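Long-range contacts in nucleoside diphosphate kinase family protein (PDB 3JS9), which probably catalyses transfer of the terminal phosphate between nucleoside triphosphates and diphosphates through a phosphohistidine intermediate, with magnesium as cofactor: residues M15-R23 and F72-C80; K31-K39 and A88-V96. All blocks are in the same frame, centred on the assembly; numbering follows the deposited sequence. Where two conformers were deposited one is given.

Contact 1 (M15-R23 and F72-C80); sequences MVKPDGVQR and FISHGPVFC. With SO4 (sulfate ion), chain F; SO4 (sulfate ion), chain D; SO4 (sulfate ion), chain G.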
loop_
_atom_site.group_PDB
_atom_site.type_symbol
_atom_site.label_atom_id
_atom_site.label_comp_id
_atom_site.label_asym_id
_atom_site.label_seq_id
_atom_site.Cartn_x
_atom_site.Cartn_y
_atom_site.Cartn_z
ATOM N N MET A 15 2.670 15.470 16.006
ATOM C CA MET A 15 1.772 14.858 16.962
ATOM C C MET A 15 0.468 14.336 16.339
ATOM O O MET A 15 -0.340 15.094 15.767
ATOM C CB MET A 15 1.480 15.829 18.114
ATOM C CG MET A 15 0.559 15.236 19.187
ATOM S SD MET A 15 0.207 16.298 20.630
ATOM C CE MET A 15 -0.386 17.799 19.793
ATOM N N VAL A 16 0.260 13.037 16.432
ATOM C CA VAL A 16 -1.015 12.487 16.018
ATOM C C VAL A 16 -2.005 12.874 17.113
ATOM O O VAL A 16 -1.796 12.531 18.289
ATOM C CB VAL A 16 -0.978 10.957 15.884
ATOM C CG1 VAL A 16 -2.328 10.439 15.366
ATOM C CG2 VAL A 16 0.150 10.570 14.978
ATOM N N LYS A 17 -3.083 13.557 16.722
ATOM C CA LYS A 17 -4.036 14.089 17.677
ATOM C C LYS A 17 -5.115 13.043 17.915
ATOM O O LYS A 17 -5.145 12.016 17.221
ATOM C CB LYS A 17 -4.662 15.356 17.130
ATOM C CG LYS A 17 -3.728 16.529 16.888
ATOM C CD LYS A 17 -4.583 17.606 16.263
ATOM C CE LYS A 17 -3.808 18.733 15.681
ATOM N NZ LYS A 17 -4.859 19.655 15.120
ATOM N N PRO A 18 -6.030 13.306 18.876
ATOM C CA PRO A 18 -6.991 12.245 19.211
ATOM C C PRO A 18 -7.796 11.693 18.040
ATOM O O PRO A 18 -8.110 10.492 18.045
ATOM C CB PRO A 18 -7.908 12.916 20.244
ATOM C CG PRO A 18 -6.984 13.873 20.961
ATOM C CD PRO A 18 -6.055 14.408 19.870
ATOM N N ASP A 19 -8.164 12.536 17.069
ATOM C CA ASP A 19 -8.950 12.072 15.931
ATOM C C ASP A 19 -8.079 11.130 15.081
ATOM O O ASP A 19 -8.551 10.072 14.632
ATOM C CB ASP A 19 -9.549 13.248 15.126
ATOM C CG ASP A 19 -8.497 14.293 14.721
ATOM O OD1 ASP A 19 -7.707 14.713 15.595
ATOM O OD2 ASP A 19 -8.440 14.683 13.539
ATOM N N GLY A 20 -6.796 11.477 14.898
ATOM C CA GLY A 20 -5.835 10.552 14.266
ATOM C C GLY A 20 -5.837 9.175 14.945
ATOM O O GLY A 20 -5.890 8.120 14.278
ATOM N N VAL A 21 -5.818 9.173 16.279
ATOM C CA VAL A 21 -5.672 7.935 17.011
ATOM C C VAL A 21 -6.926 7.092 16.923
ATOM O O VAL A 21 -6.839 5.880 16.686
ATOM C CB VAL A 21 -5.287 8.165 18.487
ATOM C CG1 VAL A 21 -5.365 6.851 19.289
ATOM C CG2 VAL A 21 -3.878 8.826 18.594
ATOM N N GLN A 22 -8.084 7.734 17.084
ATOM C CA GLN A 22 -9.386 7.049 17.003
ATOM C C GLN A 22 -9.600 6.456 15.621
ATOM O O GLN A 22 -10.286 5.445 15.459
ATOM C CB GLN A 22 -10.554 8.002 17.335
ATOM C CG GLN A 22 -10.540 8.519 18.748
ATOM C CD GLN A 22 -11.226 7.578 19.740
ATOM O OE1 GLN A 22 -11.852 6.568 19.368
ATOM N NE2 GLN A 22 -11.122 7.917 21.013
ATOM N N ARG A 23 -9.014 7.082 14.618
ATOM C CA ARG A 23 -9.247 6.609 13.276
ATOM C C ARG A 23 -8.252 5.546 12.826
ATOM O O ARG A 23 -8.316 5.098 11.660
ATOM C CB ARG A 23 -9.320 7.791 12.299
ATOM C CG ARG A 23 -10.652 8.564 12.410
ATOM C CD ARG A 23 -10.677 9.829 11.539
ATOM N NE ARG A 23 -10.741 9.504 10.112
ATOM C CZ ARG A 23 -10.471 10.369 9.133
ATOM N NH1 ARG A 23 -10.131 11.634 9.399
ATOM N NH2 ARG A 23 -10.593 9.982 7.880
ATOM N N PHE A 72 -9.959 19.103 24.295
ATOM C CA PHE A 72 -10.016 18.099 23.264
ATOM C C PHE A 72 -8.703 17.304 23.235
ATOM O O PHE A 72 -8.689 16.060 23.132
ATOM C CB PHE A 72 -10.283 18.784 21.922
ATOM C CG PHE A 72 -10.182 17.872 20.753
ATOM C CD1 PHE A 72 -11.158 16.903 20.524
ATOM C CD2 PHE A 72 -9.097 17.966 19.881
ATOM C CE1 PHE A 72 -11.042 16.051 19.436
ATOM C CE2 PHE A 72 -8.986 17.127 18.794
ATOM C CZ PHE A 72 -9.948 16.170 18.566
ATOM N N ILE A 73 -7.597 18.030 23.345
ATOM C CA ILE A 73 -6.296 17.382 23.331
ATOM C C ILE A 73 -5.881 16.719 24.642
ATOM O O ILE A 73 -5.345 15.616 24.632
ATOM C CB ILE A 73 -5.245 18.281 22.738
ATOM C CG1 ILE A 73 -5.558 18.342 21.243
ATOM C CG2 ILE A 73 -3.864 17.669 22.946
ATOM C CD1 ILE A 73 -5.072 19.534 20.591
ATOM N N SER A 74 -6.168 17.365 25.768
ATOM C CA SER A 74 -5.830 16.786 27.060
ATOM C C SER A 74 -6.676 15.533 27.340
ATOM O O SER A 74 -6.203 14.590 28.000
ATOM C CB SER A 74 -5.932 17.834 28.186
ATOM O OG SER A 74 -7.281 18.099 28.535
ATOM N N HIS A 75 -7.900 15.485 26.812
ATOM C CA HIS A 75 -8.668 14.248 26.947
ATOM C C HIS A 75 -7.929 13.092 26.274
ATOM O O HIS A 75 -8.069 11.939 26.708
ATOM C CB HIS A 75 -10.098 14.374 26.427
ATOM C CG HIS A 75 -10.904 13.120 26.581
ATOM N ND1 HIS A 75 -11.196 12.570 27.812
ATOM C CD2 HIS A 75 -11.480 12.305 25.660
ATOM C CE1 HIS A 75 -11.920 11.474 27.647
ATOM N NE2 HIS A 75 -12.107 11.290 26.349
ATOM N N GLY A 76 -7.170 13.422 25.220
ATOM C CA GLY A 76 -6.298 12.502 24.514
ATOM C C GLY A 76 -7.022 11.332 23.899
ATOM O O GLY A 76 -8.256 11.389 23.660
ATOM N N PRO A 77 -6.283 10.263 23.605
ATOM C CA PRO A 77 -4.838 10.123 23.677
ATOM C C PRO A 77 -4.157 10.793 22.470
ATOM O O PRO A 77 -4.845 11.145 21.497
ATOM C CB PRO A 77 -4.649 8.612 23.595
ATOM C CG PRO A 77 -5.813 8.146 22.838
ATOM C CD PRO A 77 -6.940 9.027 23.149
ATOM N N VAL A 78 -2.842 10.982 22.536
ATOM C CA VAL A 78 -2.093 11.524 21.408
ATOM C C VAL A 78 -0.858 10.692 21.166
ATOM O O VAL A 78 -0.423 9.978 22.062
ATOM C CB VAL A 78 -1.707 13.042 21.607
ATOM C CG1 VAL A 78 -2.960 13.876 21.865
ATOM C CG2 VAL A 78 -0.667 13.229 22.741
ATOM N N PHE A 79 -0.273 10.777 19.968
ATOM C CA PHE A 79 0.999 10.108 19.731
ATOM C C PHE A 79 2.044 11.127 19.351
ATOM O O PHE A 79 1.884 11.829 18.353
ATOM C CB PHE A 79 0.849 8.998 18.694
ATOM C CG PHE A 79 2.109 8.194 18.465
ATOM C CD1 PHE A 79 3.020 8.575 17.498
ATOM C CD2 PHE A 79 2.356 7.034 19.196
ATOM C CE1 PHE A 79 4.172 7.832 17.288
ATOM C CE2 PHE A 79 3.516 6.285 18.985
ATOM C CZ PHE A 79 4.419 6.680 18.052
ATOM N N CYS A 80 3.109 11.207 20.157
ATOM C CA CYS A 80 4.132 12.255 20.073
ATOM C C CYS A 80 5.371 11.749 19.397
ATOM O O CYS A 80 5.806 10.634 19.689
ATOM C CB CYS A 80 4.552 12.712 21.472
ATOM S SG CYS A 80 3.207 13.099 22.633
HETATM S S SO4 F . -11.518 5.965 8.833
HETATM O O1 SO4 F . -11.887 7.370 8.683
HETATM O O2 SO4 F . -10.159 5.903 9.378
HETATM O O3 SO4 F . -12.457 5.250 9.711
HETATM O O4 SO4 F . -11.539 5.348 7.507
HETATM S S SO4 D . -9.594 13.623 31.025
HETATM O O1 SO4 D . -10.188 14.561 30.068
HETATM O O2 SO4 D . -8.159 13.893 31.051
HETATM O O3 SO4 D . -10.188 13.815 32.345
HETATM O O4 SO4 D . -9.890 12.239 30.645
HETATM S S SO4 G . -2.463 22.358 15.460
HETATM O O1 SO4 G . -1.399 22.350 14.444
HETATM O O2 SO4 G . -2.748 23.733 15.799
HETATM O O3 SO4 G . -2.186 21.654 16.724
HETATM O O4 SO4 G . -3.592 21.742 14.811
HETATM O O HOH W 1 -10.345 9.534 23.116
#
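Two neighbouring antiparallel strands of the central sheet, 10-16 and 78-85, meet where Val16 faces Phe79 in a hydrogen-bonded pair. Val16 N donates to Phe79 O at 2.8 Å, and Phe79 N donates back to Val16 O. Beta-branched Val16 lays CB against Phe79 CB at 3.9 Å, on the side of the sheet covered by helix 26-36. Phe79 holds CG anti to its own backbone N (chi1 -176°), which carries its ring away from Val16 toward Ile26 and Leu30. The flexible thioether of Met15 lies on the other side, SD 3.8 Å from Val78 CG2. This pairing of the first and third strands of a ferredoxin-like fold continues into helix 18-22, which packs on the end of helix 66-75 and the loop after it. Pro18, whose ring suits the first turn of helix 18-22, sits with CD 3.7 Å from Val78 CG1 while CG lies over a face of the Phe72 ring. Asp19 OD2 accepts a hydrogen bond from Ile121 N, holding the carboxylate while OD1 meets the edge of the Phe72 ring. Gly76, with the positive phi that glycine readily adopts, is where the chain leaves helix 66-75, and the cis peptide before Pro77 turns the chain so that Pro77 CG lies 3.8 Å from Val21 CG1. Lys17, a predicted ATP ligand at the N-cap position, extends NZ to Asn120 OD1 in a hydrogen bond.

Contact 2 (K31-K39 and A88-V96); sequences KRFEMKGLK and AIKIGRNLV. With SO4 (sulfate ion), chain E.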
loop_
_atom_site.group_PDB
_atom_site.type_symbol
_atom_site.label_atom_id
_atom_site.label_comp_id
_atom_site.label_asym_id
_atom_site.label_seq_id
_atom_site.Cartn_x
_atom_site.Cartn_y
_atom_site.Cartn_z
ATOM N N LYS A 31 4.883 6.010 9.432
ATOM C CA LYS A 31 5.463 5.404 8.243
ATOM C C LYS A 31 5.751 6.461 7.159
ATOM O O LYS A 31 6.793 6.409 6.484
ATOM C CB LYS A 31 4.512 4.317 7.768
ATOM C CG LYS A 31 4.911 3.553 6.487
ATOM C CD LYS A 31 3.939 2.348 6.330
ATOM C CE LYS A 31 3.770 1.882 4.850
ATOM N NZ LYS A 31 5.002 1.171 4.373
ATOM N N ARG A 32 4.865 7.449 7.013
ATOM C CA ARG A 32 5.106 8.493 6.009
ATOM C C ARG A 32 6.311 9.305 6.383
ATOM O O ARG A 32 7.114 9.634 5.508
ATOM C CB ARG A 32 3.897 9.415 5.819
ATOM C CG ARG A 32 2.780 8.808 4.980
ATOM C CD ARG A 32 1.529 9.602 5.124
ATOM N NE ARG A 32 0.426 8.962 4.432
ATOM C CZ ARG A 32 -0.283 9.523 3.448
ATOM N NH1 ARG A 32 -1.275 8.835 2.912
ATOM N NH2 ARG A 32 -0.045 10.780 3.056
ATOM N N PHE A 33 6.484 9.614 7.666
ATOM C CA PHE A 33 7.704 10.305 8.085
ATOM C C PHE A 33 8.975 9.453 7.924
ATOM O O PHE A 33 10.025 9.958 7.489
ATOM C CB PHE A 33 7.556 10.882 9.494
ATOM C CG PHE A 33 6.899 12.247 9.503
ATOM C CD1 PHE A 33 7.668 13.400 9.426
ATOM C CD2 PHE A 33 5.508 12.368 9.493
ATOM C CE1 PHE A 33 7.069 14.636 9.399
ATOM C CE2 PHE A 33 4.891 13.606 9.464
ATOM C CZ PHE A 33 5.663 14.734 9.407
ATOM N N GLU A 34 8.860 8.164 8.255
ATOM C CA GLU A 34 9.956 7.231 8.151
ATOM C C GLU A 34 10.377 7.083 6.685
ATOM O O GLU A 34 11.576 7.146 6.397
ATOM C CB GLU A 34 9.549 5.891 8.783
ATOM C CG GLU A 34 10.644 5.021 9.367
ATOM C CD GLU A 34 10.047 3.809 10.117
ATOM O OE1 GLU A 34 8.809 3.587 10.032
ATOM O OE2 GLU A 34 10.812 3.057 10.779
ATOM N N MET A 35 9.411 6.913 5.766
ATOM C CA MET A 35 9.800 6.745 4.361
ATOM C C MET A 35 10.428 8.017 3.797
ATOM O O MET A 35 11.275 7.914 2.928
ATOM C CB MET A 35 8.628 6.302 3.493
ATOM C CG MET A 35 8.048 4.970 3.886
ATOM S SD MET A 35 9.224 3.656 3.604
ATOM C CE MET A 35 10.034 3.608 5.212
ATOM N N LYS A 36 10.048 9.193 4.310
ATOM C CA LYS A 36 10.570 10.443 3.829
ATOM C C LYS A 36 12.045 10.549 4.096
ATOM O O LYS A 36 12.762 11.231 3.355
ATOM C CB LYS A 36 9.852 11.611 4.502
ATOM C CG LYS A 36 10.354 12.984 4.093
ATOM C CD LYS A 36 10.033 13.316 2.582
ATOM C CE LYS A 36 10.310 14.781 2.248
ATOM N NZ LYS A 36 10.044 15.116 0.812
ATOM N N GLY A 37 12.491 9.907 5.173
ATOM C CA GLY A 37 13.915 9.795 5.449
ATOM C C GLY A 37 14.398 10.659 6.586
ATOM O O GLY A 37 15.603 10.687 6.881
ATOM N N LEU A 38 13.491 11.388 7.226
ATOM C CA LEU A 38 13.856 12.082 8.447
ATOM C C LEU A 38 14.200 11.005 9.450
ATOM O O LEU A 38 13.694 9.889 9.362
ATOM C CB LEU A 38 12.715 12.970 8.957
ATOM C CG LEU A 38 12.315 14.099 7.995
ATOM C CD1 LEU A 38 11.196 14.964 8.632
ATOM C CD2 LEU A 38 13.551 14.937 7.565
ATOM N N LYS A 39 15.076 11.322 10.384
ATOM C CA LYS A 39 15.526 10.354 11.363
ATOM C C LYS A 39 14.687 10.487 12.616
ATOM O O LYS A 39 14.523 11.594 13.140
ATOM C CB LYS A 39 17.034 10.538 11.656
ATOM C CG LYS A 39 17.468 9.740 12.851
ATOM C CD LYS A 39 18.918 9.433 12.898
ATOM C CE LYS A 39 19.679 10.539 13.606
ATOM N NZ LYS A 39 20.979 10.036 14.106
ATOM N N ALA A 88 13.775 19.819 8.368
ATOM C CA ALA A 88 12.760 18.959 8.923
ATOM C C ALA A 88 11.414 19.690 9.131
ATOM O O ALA A 88 10.360 19.135 8.870
ATOM C CB ALA A 88 13.256 18.342 10.233
ATOM N N ILE A 89 11.463 20.939 9.599
ATOM C CA ILE A 89 10.250 21.652 9.974
ATOM C C ILE A 89 9.361 21.884 8.754
ATOM O O ILE A 89 8.149 21.601 8.809
ATOM C CB ILE A 89 10.563 22.967 10.729
ATOM C CG1 ILE A 89 11.253 22.650 12.066
ATOM C CG2 ILE A 89 9.307 23.739 11.006
ATOM C CD1 ILE A 89 12.123 23.792 12.575
ATOM N N LYS A 90 9.976 22.338 7.655
ATOM C CA LYS A 90 9.282 22.546 6.386
ATOM C C LYS A 90 8.798 21.214 5.776
ATOM O O LYS A 90 7.697 21.134 5.211
ATOM C CB LYS A 90 10.180 23.298 5.422
ATOM C CG LYS A 90 9.577 23.606 4.087
ATOM C CD LYS A 90 10.396 24.652 3.326
ATOM C CE LYS A 90 9.895 24.705 1.852
ATOM N NZ LYS A 90 10.265 25.947 1.090
ATOM N N ILE A 91 9.610 20.164 5.916
ATOM C CA ILE A 91 9.228 18.845 5.436
ATOM C C ILE A 91 8.015 18.302 6.185
ATOM O O ILE A 91 7.105 17.714 5.562
ATOM C CB ILE A 91 10.400 17.890 5.523
ATOM C CG1 ILE A 91 11.380 18.197 4.381
ATOM C CG2 ILE A 91 9.918 16.456 5.524
ATOM C CD1 ILE A 91 12.676 17.504 4.533
ATOM N N GLY A 92 7.971 18.527 7.503
ATOM C CA GLY A 92 6.818 18.115 8.291
ATOM C C GLY A 92 5.539 18.770 7.796
ATOM O O GLY A 92 4.495 18.106 7.646
ATOM N N ARG A 93 5.628 20.075 7.526
ATOM C CA ARG A 93 4.514 20.872 7.003
ATOM C C ARG A 93 4.117 20.347 5.660
ATOM O O ARG A 93 2.933 20.133 5.423
ATOM C CB ARG A 93 4.853 22.363 6.941
ATOM C CG ARG A 93 4.701 23.095 8.297
ATOM C CD ARG A 93 5.521 24.418 8.414
ATOM N NE ARG A 93 5.773 25.067 7.120
ATOM C CZ ARG A 93 6.879 25.758 6.810
ATOM N NH1 ARG A 93 7.008 26.279 5.588
ATOM N NH2 ARG A 93 7.858 25.935 7.702
ATOM N N ASN A 94 5.086 20.058 4.799
ATOM C CA ASN A 94 4.782 19.447 3.497
ATOM C C ASN A 94 4.067 18.097 3.551
ATOM O O ASN A 94 3.250 17.783 2.675
ATOM C CB ASN A 94 6.058 19.257 2.686
ATOM C CG ASN A 94 6.674 20.572 2.264
ATOM O OD1 ASN A 94 6.044 21.638 2.391
ATOM N ND2 ASN A 94 7.906 20.512 1.745
ATOM N N LEU A 95 4.394 17.277 4.545
ATOM C CA LEU A 95 3.843 15.953 4.571
ATOM C C LEU A 95 2.416 15.997 5.098
ATOM O O LEU A 95 1.539 15.228 4.659
ATOM C CB LEU A 95 4.714 15.010 5.417
ATOM C CG LEU A 95 6.137 14.625 5.010
ATOM C CD1 LEU A 95 6.614 13.391 5.849
ATOM C CD2 LEU A 95 6.300 14.384 3.473
ATOM N N VAL A 96 2.195 16.917 6.027
ATOM C CA VAL A 96 0.926 17.069 6.721
ATOM C C VAL A 96 -0.109 17.819 5.856
ATOM O O VAL A 96 -1.284 17.439 5.801
ATOM C CB VAL A 96 1.194 17.768 8.088
ATOM C CG1 VAL A 96 -0.026 18.497 8.626
ATOM C CG2 VAL A 96 1.786 16.772 9.108
HETATM S S SO4 E . 21.956 9.683 10.478
HETATM O O1 SO4 E . 21.366 8.542 11.170
HETATM O O2 SO4 E . 23.354 9.350 10.185
HETATM O O3 SO4 E . 21.935 10.821 11.392
HETATM O O4 SO4 E . 21.158 9.942 9.273
HETATM O O HOH W 2 2.171 12.336 3.745
HETATM O O HOH W 3 9.032 17.673 0.695
#
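Ala88 and Leu38 open the packing of helix 88-96 on helix 26-36, the two helices that cover one face of the ferredoxin-like sheet, the axes of 31-36 and 88-96 approaching to 10.9 Å at 130°. The small Ala88 lets Leu38 come in with CD1 4.3 Å from its CB. One turn on, Ile91 meets two partners with one branch: CG2, anti to the backbone N, lies 3.7 Å from Leu38 CD1 and also 3.7 Å from Lys36 CE. Lys36 bends at chi2 (67°), which lays its methylenes along Ile91 and Leu95 while NZ reaches Gly111 O of the fourth subunit. At Gly92 the backbone itself makes the contact: CA sits 3.7 Å from Phe33 CE1, at the ring edge. Asn94 shares a water with Lys36, both ND2 and NZ donating to it. Leu95, with the largest buried area of the contact, sends CD1 over the centre of the Phe33 ring, 3.6 Å from its centroid and 6° off the normal, a CH-pi contact; the same ring is stacked with Trp83 of strand 78-85. Leucine suits this place because a branched end can set one methyl on the ring and turn the other, CD2, to Lys36 CD. A second water donates to Leu95 O and accepts from Arg32 NH2, on a guanidinium whose NE and NH1 form salt bridges with Glu28 OE2 and Asp112 OD2. Last, Val96 CG2 comes to the edge of the Phe33 ring, 4.4 Å from CZ.

From the N terminus, strand 10-16 and helix 18-22 supply the first half of contact 1, and helix 26-36 follows directly with the first half of contact 2. The chain then runs through strand 39-46 and on to helix 66-75 and strand 78-85, where contact 1 closes a loop across 48 residues; helix 88-96 comes next and closes contact 2 across another 48. The segments alternate, so the two loops cross rather than nest. Contact 1 ties together two central strands and the helices and loop at their ends, whereas contact 2 joins the helices covering one sheet face. Their centres lie about 19 Å apart, on opposite sides of the chain's centre, yet both touch the third subunit.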